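Local coordinates for protein restriction endonuclease (Mycobacterium sp., PDB 4F0Q) that probably recognises methylated cytosine in DNA and cleaves the DNA, working as a tetrameric, modification-dependent restriction endonuclease with a magnesium-binding nuclease domain, at residues R21-G26 / D217-R222; D27-A32 / V46-L51. One frame throughout, in Å; residues are numbered along the deposited sequence.

Contact 1: R21-G26 / D217-R222; sequences RLVFVG and DGVDFR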
ATOM      1  N   ARG A  21       1.431 -42.250  13.618  1.00 22.60           N
ATOM      2  CA  ARG A  21       0.069 -41.878  13.987  1.00 24.28           C
ATOM      3  C   ARG A  21      -0.196 -40.403  13.682  1.00 22.51           C
ATOM      4  O   ARG A  21       0.058 -39.519  14.501  1.00 22.76           O
ATOM      5  CB  ARG A  21      -0.230 -42.223  15.452  1.00 25.76           C
ATOM      6  CG  ARG A  21       0.814 -41.765  16.453  1.00 23.68           C
ATOM      7  CD  ARG A  21       0.427 -42.180  17.863  1.00 21.63           C
ATOM      8  NE  ARG A  21       1.054 -41.333  18.872  1.00 20.79           N
ATOM      9  CZ  ARG A  21       2.276 -41.522  19.355  1.00 19.53           C
ATOM     10  NH1 ARG A  21       3.016 -42.533  18.921  1.00 19.02           N
ATOM     11  NH2 ARG A  21       2.759 -40.696  20.272  1.00 23.36           N
ATOM     12  N   LEU A  22      -0.709 -40.152  12.482  1.00 22.01           N
ATOM     13  CA  LEU A  22      -0.878 -38.795  11.980  1.00 21.13           C
ATOM     14  C   LEU A  22      -2.151 -38.135  12.494  1.00 20.55           C
ATOM     15  O   LEU A  22      -3.250 -38.657  12.310  1.00 21.93           O
ATOM     16  CB  LEU A  22      -0.894 -38.801  10.450  1.00 18.95           C
ATOM     17  CG  LEU A  22       0.261 -39.521   9.752  1.00 21.91           C
ATOM     18  CD1 LEU A  22       0.097 -39.447   8.242  1.00 15.76           C
ATOM     19  CD2 LEU A  22       1.597 -38.940  10.180  1.00 17.01           C
ATOM     20  N   VAL A  23      -1.995 -36.983  13.136  1.00 21.52           N
ATOM     21  CA  VAL A  23      -3.142 -36.171  13.521  1.00 15.84           C
ATOM     22  C   VAL A  23      -3.223 -34.954  12.602  1.00 16.94           C
ATOM     23  O   VAL A  23      -2.233 -34.257  12.392  1.00 16.90           O
ATOM     24  CB  VAL A  23      -3.082 -35.744  15.007  1.00 15.57           C
ATOM     25  CG1 VAL A  23      -1.759 -35.072  15.327  1.00 16.68           C
ATOM     26  CG2 VAL A  23      -4.253 -34.832  15.352  1.00 14.97           C
ATOM     27  N   PHE A  24      -4.402 -34.718  12.037  1.00 19.76           N
ATOM     28  CA  PHE A  24      -4.575 -33.636  11.077  1.00 17.99           C
ATOM     29  C   PHE A  24      -5.253 -32.424  11.701  1.00 15.31           C
ATOM     30  O   PHE A  24      -5.935 -32.538  12.717  1.00 19.18           O
ATOM     31  CB  PHE A  24      -5.366 -34.122   9.860  1.00 17.20           C
ATOM     32  CG  PHE A  24      -4.694 -35.231   9.107  1.00 17.85           C
ATOM     33  CD1 PHE A  24      -3.792 -34.950   8.093  1.00 17.70           C
ATOM     34  CD2 PHE A  24      -4.958 -36.555   9.415  1.00 17.07           C
ATOM     35  CE1 PHE A  24      -3.169 -35.969   7.399  1.00 18.50           C
ATOM     36  CE2 PHE A  24      -4.338 -37.579   8.724  1.00 17.17           C
ATOM     37  CZ  PHE A  24      -3.442 -37.285   7.715  1.00 19.74           C
ATOM     38  N   VAL A  25      -5.054 -31.262  11.089  1.00 17.65           N
ATOM     39  CA  VAL A  25      -5.661 -30.032  11.580  1.00 18.71           C
ATOM     40  C   VAL A  25      -7.178 -30.095  11.450  1.00 17.51           C
ATOM     41  O   VAL A  25      -7.713 -30.187  10.346  1.00 20.35           O
ATOM     42  CB  VAL A  25      -5.134 -28.798  10.825  1.00 14.09           C
ATOM     43  CG1 VAL A  25      -5.810 -27.537  11.340  1.00 16.75           C
ATOM     44  CG2 VAL A  25      -3.625 -28.695  10.968  1.00 13.39           C
ATOM     45  N   GLY A  26      -7.865 -30.053  12.587  1.00 16.26           N
ATOM     46  CA  GLY A  26      -9.313 -30.122  12.603  1.00 16.40           C
ATOM     47  C   GLY A  26      -9.822 -31.439  13.155  1.00 18.29           C
ATOM     48  O   GLY A  26     -11.029 -31.628  13.312  1.00 18.58           O
ATOM     49  N   ASP A 217      -1.655 -32.408   6.039  1.00 15.52           N
ATOM     50  CA  ASP A 217      -2.161 -31.272   6.802  1.00 14.29           C
ATOM     51  C   ASP A 217      -2.247 -31.636   8.279  1.00 18.01           C
ATOM     52  O   ASP A 217      -3.333 -31.716   8.849  1.00 21.02           O
ATOM     53  CB  ASP A 217      -3.527 -30.822   6.282  1.00 15.29           C
ATOM     54  CG  ASP A 217      -3.983 -29.515   6.904  1.00 15.82           C
ATOM     55  OD1 ASP A 217      -3.117 -28.670   7.212  1.00 14.48           O
ATOM     56  OD2 ASP A 217      -5.205 -29.333   7.091  1.00 16.98           O
ATOM     57  N   GLY A 218      -1.089 -31.858   8.892  1.00 14.47           N
ATOM     58  CA  GLY A 218      -1.023 -32.240  10.289  1.00 17.43           C
ATOM     59  C   GLY A 218       0.371 -32.682  10.686  1.00 19.03           C
ATOM     60  O   GLY A 218       1.344 -32.372   9.998  1.00 19.99           O
ATOM     61  N   VAL A 219       0.473 -33.406  11.796  1.00 15.77           N
ATOM     62  CA  VAL A 219       1.771 -33.859  12.287  1.00 19.41           C
ATOM     63  C   VAL A 219       1.767 -35.329  12.699  1.00 20.12           C
ATOM     64  O   VAL A 219       0.714 -35.919  12.948  1.00 19.02           O
ATOM     65  CB  VAL A 219       2.255 -33.015  13.491  1.00 18.35           C
ATOM     66  CG1 VAL A 219       2.507 -31.571  13.076  1.00 16.43           C
ATOM     67  CG2 VAL A 219       1.251 -33.086  14.630  1.00 20.63           C
ATOM     68  N   ASP A 220       2.962 -35.908  12.758  1.00 19.02           N
ATOM     69  CA  ASP A 220       3.149 -37.253  13.279  1.00 18.23           C
ATOM     70  C   ASP A 220       3.527 -37.121  14.747  1.00 21.01           C
ATOM     71  O   ASP A 220       4.467 -36.403  15.086  1.00 19.39           O
ATOM     72  CB  ASP A 220       4.262 -37.970  12.511  1.00 21.18           C
ATOM     73  CG  ASP A 220       4.273 -39.471  12.750  1.00 18.32           C
ATOM     74  OD1 ASP A 220       3.803 -39.919  13.817  1.00 20.86           O
ATOM     75  OD2 ASP A 220       4.759 -40.206  11.865  1.00 16.65           O
ATOM     76  N   PHE A 221       2.796 -37.809  15.618  1.00 20.77           N
ATOM     77  CA  PHE A 221       3.031 -37.691  17.053  1.00 21.69           C
ATOM     78  C   PHE A 221       4.297 -38.403  17.517  1.00 20.05           C
ATOM     79  O   PHE A 221       4.674 -38.312  18.686  1.00 24.20           O
ATOM     80  CB  PHE A 221       1.819 -38.171  17.853  1.00 22.51           C
ATOM     81  CG  PHE A 221       1.088 -37.065  18.553  1.00 24.58           C
ATOM     82  CD1 PHE A 221       1.589 -36.519  19.724  1.00 23.47           C
ATOM     83  CD2 PHE A 221      -0.096 -36.565  18.039  1.00 24.64           C
ATOM     84  CE1 PHE A 221       0.921 -35.495  20.368  1.00 29.76           C
ATOM     85  CE2 PHE A 221      -0.770 -35.543  18.681  1.00 23.54           C
ATOM     86  CZ  PHE A 221      -0.261 -35.006  19.845  1.00 27.22           C
ATOM     87  N   ARG A 222       4.957 -39.107  16.601  1.00 22.69           N
ATOM     88  CA  ARG A 222       6.243 -39.723  16.902  1.00 20.96           C
ATOM     89  C   ARG A 222       7.317 -38.650  17.068  1.00 21.04           C
ATOM     90  O   ARG A 222       8.372 -38.898  17.652  1.00 23.07           O
ATOM     91  CB  ARG A 222       6.637 -40.723  15.814  1.00 20.91           C
ATOM     92  CG  ARG A 222       5.734 -41.944  15.753  1.00 21.08           C
ATOM     93  CD  ARG A 222       6.297 -43.009  14.828  1.00 22.41           C
ATOM     94  NE  ARG A 222       6.377 -42.551  13.445  1.00 20.62           N
ATOM     95  CZ  ARG A 222       6.824 -43.294  12.439  1.00 20.65           C
ATOM     96  NH1 ARG A 222       7.237 -44.534  12.660  1.00 21.23           N
ATOM     97  NH2 ARG A 222       6.863 -42.796  11.211  1.00 22.13           N
TER
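Val23 and Val219 share a face where strand 22-24 runs antiparallel to strand 218-220, and the Phe221 ring packs against it; this is the tightly packed part. Val23 has CG1 in the crowded position between its own N and carbonyl carbon (chi1 53°), and the methyl reaches Val219 CG2 and sits 3.5 Å from CD2 of the Phe221 ring. Leu51 of helix 48-52 and Phe178 of strand 175-193 close over the same group. Beyond it the extended Arg21 chain crosses Phe221 at about a right angle, NE lying 3.4 Å from Phe221 CB. The guanidinium and ring planes are only 14° apart, but the groups are not stacked: Phe221 C lies over one guanidinium face, toward its rim. Leu51 O accepts from NE, and the Asp225 carboxylate pairs with NH2.

The pairing is a two-stranded antiparallel ribbon joining segments whose nearest ends are 191 residues apart. Val23 and Val219 form its hydrogen-bonded pair, N to O 2.9 Å both ways, nearly along the C=O axis. Val25 N adds a third good bond, 2.9 Å to Asp217 O, while Phe221 N holds Arg21 O only weakly. Gly218 passes 3.9 Å from Phe24, CA to CA, closer than a side chain there would allow.

The other face is looser. Leu22 CD2 merely rests on Asp220 CB at 3.7 Å, and the Phe24 ring turns its edge to the Asp217 backbone and packs on Leu125 of the second subunit. Asp220 is better anchored: OD1 caps the following helix by accepting from Arg222 N at 3.1 Å and takes a weak bond from Arg21 N at 3.3 Å. OD2 forms a salt bridge with Arg222 NE, while Arg222 NH1 is held by Ala17 O.

Contact 2: D27-A32 / V46-L51; sequences DELRYA and VNYHWL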
ATOM      1  N   ASP A  27      -8.899 -32.352  13.448  1.00 19.23           N
ATOM      2  CA  ASP A  27      -9.250 -33.654  14.008  1.00 16.53           C
ATOM      3  C   ASP A  27      -9.965 -33.511  15.345  1.00 14.58           C
ATOM      4  O   ASP A  27      -9.483 -32.830  16.250  1.00 13.32           O
ATOM      5  CB  ASP A  27      -8.008 -34.533  14.170  1.00 13.24           C
ATOM      6  CG  ASP A  27      -7.558 -35.154  12.860  1.00 18.41           C
ATOM      7  OD1 ASP A  27      -7.965 -34.655  11.790  1.00 21.57           O
ATOM      8  OD2 ASP A  27      -6.792 -36.141  12.901  1.00 16.14           O
ATOM      9  N   GLU A  28     -11.121 -34.156  15.456  1.00 14.52           N
ATOM     10  CA  GLU A  28     -11.919 -34.108  16.673  1.00 17.81           C
ATOM     11  C   GLU A  28     -11.546 -35.250  17.609  1.00 17.58           C
ATOM     12  O   GLU A  28     -11.793 -36.419  17.313  1.00 17.40           O
ATOM     13  CB  GLU A  28     -13.409 -34.153  16.334  1.00 20.37           C
ATOM     14  CG  GLU A  28     -13.889 -32.945  15.545  1.00 24.70           C
ATOM     15  CD  GLU A  28     -15.320 -33.085  15.067  1.00 25.91           C
ATOM     16  OE1 GLU A  28     -15.788 -34.231  14.912  1.00 25.27           O
ATOM     17  OE2 GLU A  28     -15.977 -32.044  14.846  1.00 27.66           O
ATOM     18  N   LEU A  29     -10.950 -34.898  18.743  1.00 17.31           N
ATOM     19  CA  LEU A  29     -10.445 -35.883  19.687  1.00 15.54           C
ATOM     20  C   LEU A  29     -11.273 -35.897  20.965  1.00 21.50           C
ATOM     21  O   LEU A  29     -11.724 -34.852  21.435  1.00 20.51           O
ATOM     22  CB  LEU A  29      -8.984 -35.583  20.019  1.00 15.42           C
ATOM     23  CG  LEU A  29      -8.064 -35.312  18.826  1.00 14.82           C
ATOM     24  CD1 LEU A  29      -6.687 -34.875  19.297  1.00 13.35           C
ATOM     25  CD2 LEU A  29      -7.964 -36.537  17.929  1.00 13.58           C
ATOM     26  N   ARG A  30     -11.471 -37.086  21.522  1.00 20.94           N
ATOM     27  CA  ARG A  30     -12.166 -37.231  22.794  1.00 20.59           C
ATOM     28  C   ARG A  30     -11.188 -37.016  23.940  1.00 19.44           C
ATOM     29  O   ARG A  30     -10.168 -37.698  24.025  1.00 20.26           O
ATOM     30  CB  ARG A  30     -12.792 -38.623  22.897  1.00 21.61           C
ATOM     31  CG  ARG A  30     -13.424 -38.931  24.244  1.00 21.41           C
ATOM     32  CD  ARG A  30     -14.701 -38.138  24.463  1.00 22.40           C
ATOM     33  NE  ARG A  30     -15.368 -38.518  25.706  1.00 21.24           N
ATOM     34  CZ  ARG A  30     -15.197 -37.896  26.868  1.00 24.37           C
ATOM     35  NH1 ARG A  30     -14.383 -36.854  26.952  1.00 22.88           N
ATOM     36  NH2 ARG A  30     -15.842 -38.315  27.947  1.00 30.12           N
ATOM     37  N   TYR A  31     -11.493 -36.065  24.817  1.00 19.96           N
ATOM     38  CA  TYR A  31     -10.629 -35.802  25.963  1.00 21.66           C
ATOM     39  C   TYR A  31     -11.305 -36.108  27.294  1.00 22.18           C
ATOM     40  O   TYR A  31     -12.283 -35.464  27.671  1.00 25.12           O
ATOM     41  CB  TYR A  31     -10.121 -34.359  25.964  1.00 23.45           C
ATOM     42  CG  TYR A  31      -9.176 -34.069  27.111  1.00 19.96           C
ATOM     43  CD1 TYR A  31      -7.851 -34.478  27.060  1.00 17.99           C
ATOM     44  CD2 TYR A  31      -9.611 -33.398  28.247  1.00 24.27           C
ATOM     45  CE1 TYR A  31      -6.984 -34.226  28.104  1.00 17.82           C
ATOM     46  CE2 TYR A  31      -8.749 -33.139  29.298  1.00 23.41           C
ATOM     47  CZ  TYR A  31      -7.435 -33.555  29.220  1.00 23.70           C
ATOM     48  OH  TYR A  31      -6.570 -33.302  30.259  1.00 23.69           O
ATOM     49  N   ALA A  32     -10.768 -37.095  28.003  1.00 27.62           N
ATOM     50  CA  ALA A  32     -11.218 -37.410  29.351  1.00 32.93           C
ATOM     51  C   ALA A  32     -10.015 -37.448  30.285  1.00 31.18           C
ATOM     52  O   ALA A  32      -9.029 -38.130  30.011  1.00 30.11           O
ATOM     53  CB  ALA A  32     -11.958 -38.737  29.370  1.00 29.91           C
ATOM     54  N   VAL A  46     -11.179 -40.431  18.444  1.00 23.21           N
ATOM     55  CA  VAL A  46      -9.823 -40.814  18.809  1.00 22.01           C
ATOM     56  C   VAL A  46      -9.487 -40.352  20.222  1.00 23.66           C
ATOM     57  O   VAL A  46      -9.646 -39.178  20.557  1.00 23.21           O
ATOM     58  CB  VAL A  46      -8.790 -40.230  17.826  1.00 25.83           C
ATOM     59  CG1 VAL A  46      -7.374 -40.541  18.290  1.00 24.60           C
ATOM     60  CG2 VAL A  46      -9.029 -40.769  16.425  1.00 27.60           C
ATOM     61  N   ASN A  47      -9.033 -41.288  21.048  1.00 23.92           N
ATOM     62  CA  ASN A  47      -8.641 -40.978  22.416  1.00 23.76           C
ATOM     63  C   ASN A  47      -7.414 -40.072  22.441  1.00 23.09           C
ATOM     64  O   ASN A  47      -6.386 -40.390  21.844  1.00 22.97           O
ATOM     65  CB  ASN A  47      -8.369 -42.267  23.194  1.00 24.33           C
ATOM     66  CG  ASN A  47      -8.078 -42.016  24.661  1.00 21.09           C
ATOM     67  OD1 ASN A  47      -8.401 -40.957  25.200  1.00 23.50           O
ATOM     68  ND2 ASN A  47      -7.467 -42.995  25.317  1.00 24.21           N
ATOM     69  N   TYR A  48      -7.539 -38.939  23.125  1.00 22.85           N
ATOM     70  CA  TYR A  48      -6.458 -37.964  23.219  1.00 20.64           C
ATOM     71  C   TYR A  48      -5.214 -38.551  23.878  1.00 20.19           C
ATOM     72  O   TYR A  48      -4.109 -38.441  23.347  1.00 20.72           O
ATOM     73  CB  TYR A  48      -6.923 -36.726  23.995  1.00 21.90           C
ATOM     74  CG  TYR A  48      -5.802 -35.789  24.396  1.00 20.88           C
ATOM     75  CD1 TYR A  48      -5.385 -34.771  23.550  1.00 21.61           C
ATOM     76  CD2 TYR A  48      -5.166 -35.922  25.627  1.00 18.37           C
ATOM     77  CE1 TYR A  48      -4.361 -33.914  23.917  1.00 20.36           C
ATOM     78  CE2 TYR A  48      -4.144 -35.075  25.998  1.00 18.98           C
ATOM     79  CZ  TYR A  48      -3.745 -34.073  25.142  1.00 18.52           C
ATOM     80  OH  TYR A  48      -2.725 -33.227  25.516  1.00 17.25           O
ATOM     81  N   HIS A  49      -5.404 -39.169  25.040  1.00 22.50           N
ATOM     82  CA  HIS A  49      -4.289 -39.666  25.839  1.00 21.80           C
ATOM     83  C   HIS A  49      -3.502 -40.777  25.151  1.00 19.59           C
ATOM     84  O   HIS A  49      -2.316 -40.959  25.421  1.00 20.00           O
ATOM     85  CB  HIS A  49      -4.769 -40.115  27.220  1.00 19.13           C
ATOM     86  CG  HIS A  49      -5.163 -38.981  28.114  1.00 20.86           C
ATOM     87  ND1 HIS A  49      -4.242 -38.123  28.675  1.00 20.84           N
ATOM     88  CD2 HIS A  49      -6.378 -38.559  28.538  1.00 24.27           C
ATOM     89  CE1 HIS A  49      -4.872 -37.223  29.409  1.00 21.30           C
ATOM     90  NE2 HIS A  49      -6.169 -37.466  29.343  1.00 23.15           N
ATOM     91  N   TRP A  50      -4.157 -41.516  24.264  1.00 22.61           N
ATOM     92  CA  TRP A  50      -3.452 -42.517  23.476  1.00 23.46           C
ATOM     93  C   TRP A  50      -2.626 -41.850  22.384  1.00 22.41           C
ATOM     94  O   TRP A  50      -1.489 -42.242  22.125  1.00 24.86           O
ATOM     95  CB  TRP A  50      -4.421 -43.514  22.844  1.00 21.97           C
ATOM     96  CG  TRP A  50      -3.753 -44.378  21.822  1.00 22.22           C
ATOM     97  CD1 TRP A  50      -3.054 -45.525  22.051  1.00 20.41           C
ATOM     98  CD2 TRP A  50      -3.702 -44.150  20.408  1.00 24.35           C
ATOM     99  NE1 TRP A  50      -2.576 -46.032  20.867  1.00 26.65           N
ATOM    100  CE2 TRP A  50      -2.959 -45.206  19.843  1.00 26.83           C
ATOM    101  CE3 TRP A  50      -4.214 -43.159  19.565  1.00 22.20           C
ATOM    102  CZ2 TRP A  50      -2.719 -45.300  18.474  1.00 22.85           C
ATOM    103  CZ3 TRP A  50      -3.973 -43.253  18.206  1.00 23.17           C
ATOM    104  CH2 TRP A  50      -3.232 -44.316  17.675  1.00 26.81           C
ATOM    105  N   LEU A  51      -3.211 -40.845  21.744  1.00 20.32           N
ATOM    106  CA  LEU A  51      -2.558 -40.151  20.643  1.00 18.95           C
ATOM    107  C   LEU A  51      -1.329 -39.381  21.119  1.00 18.18           C
ATOM    108  O   LEU A  51      -0.316 -39.324  20.424  1.00 20.87           O
ATOM    109  CB  LEU A  51      -3.547 -39.206  19.953  1.00 21.78           C
ATOM    110  CG  LEU A  51      -3.060 -38.457  18.711  1.00 22.87           C
ATOM    111  CD1 LEU A  51      -2.625 -39.431  17.626  1.00 22.78           C
ATOM    112  CD2 LEU A  51      -4.144 -37.523  18.195  1.00 17.64           C
TER
HETATM  113  O   HOH W   1     -11.597 -38.354  15.892  1.00 20.62           O
HETATM  114  O   HOH W   2      -8.782 -38.747  26.453  1.00 24.58           O
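Leu29 and Tyr48 carry the contact between strand 28-30 and the segment that turns from strand into helix at 47-48, with Tyr31 as the ring partner of Tyr48. Leu29 holds CG anti to its carbonyl carbon, beside the backbone N (chi1 -48°). CD2 lies alongside Val46, 3.8 Å from CB, the two side chains pointing the same way. Both methyls meet Leu51 CD2, CD1 at 3.8 Å and CD2 at 4.0 Å, the two leucines crossing at about a right angle. CD1 also comes up to the edge of the Tyr48 ring, and Phe159 of strand 156-166 packs on the same leucine.

Tyr48 and Tyr31 both swing CG anti to the backbone N and run side by side, yet their rings are turned 79° apart. The edge of Tyr31 therefore meets the face of Tyr48, a T-shaped pair with centroids 5.0 Å apart and Tyr31 CD1 3.4 Å from Tyr48 CD2. The hydroxyls are fastened beyond the pair, Tyr31 OH to Leu64 N and Tyr48 OH to Val62 O, which should limit any swing of the rings. His49 completes the aromatic cluster, with Tyr48 CD2 over the centre of one imidazole face.

The backbones mesh at Arg30. Its N donates to Val46 O at 2.9 Å, from above the carbonyl plane, and its O accepts from Tyr48 N, 3.0 Å away and in the carbonyl plane. A water donates to that same oxygen and to Asn47 OD1 while accepting from Ala32 N. Asn47 is the N-cap: OD1 takes a weak bond from His49 N, and ND2 is held by Asn36 O. Here a short parallel strand pairing passes directly into an N-capped helix, in the mixed sheet where 28-30 also pairs with strand 175-193.

In the fold
Contact 2 is nested in the chain loop that contact 1 closes, and strand 22-24 is followed by strand 28-30. Their centres lie 12 Å apart, and the same residue, Leu51, serves both contacts: its O is 2.9 Å from Arg21 NE, a probable hydrogen bond, and its CD2 packs against Val23 CB at 3.8 Å. Asp27 OD2 ties back to Phe24 N at the bend between the strands. Both contacts lie in the N-terminal part of the protein; the region that includes 217-222 belongs to a PUA-clan family and probably reads modified DNA, whereas the magnesium at Asp334, Gln355 and Ala356 belongs to the separate nuclease domain.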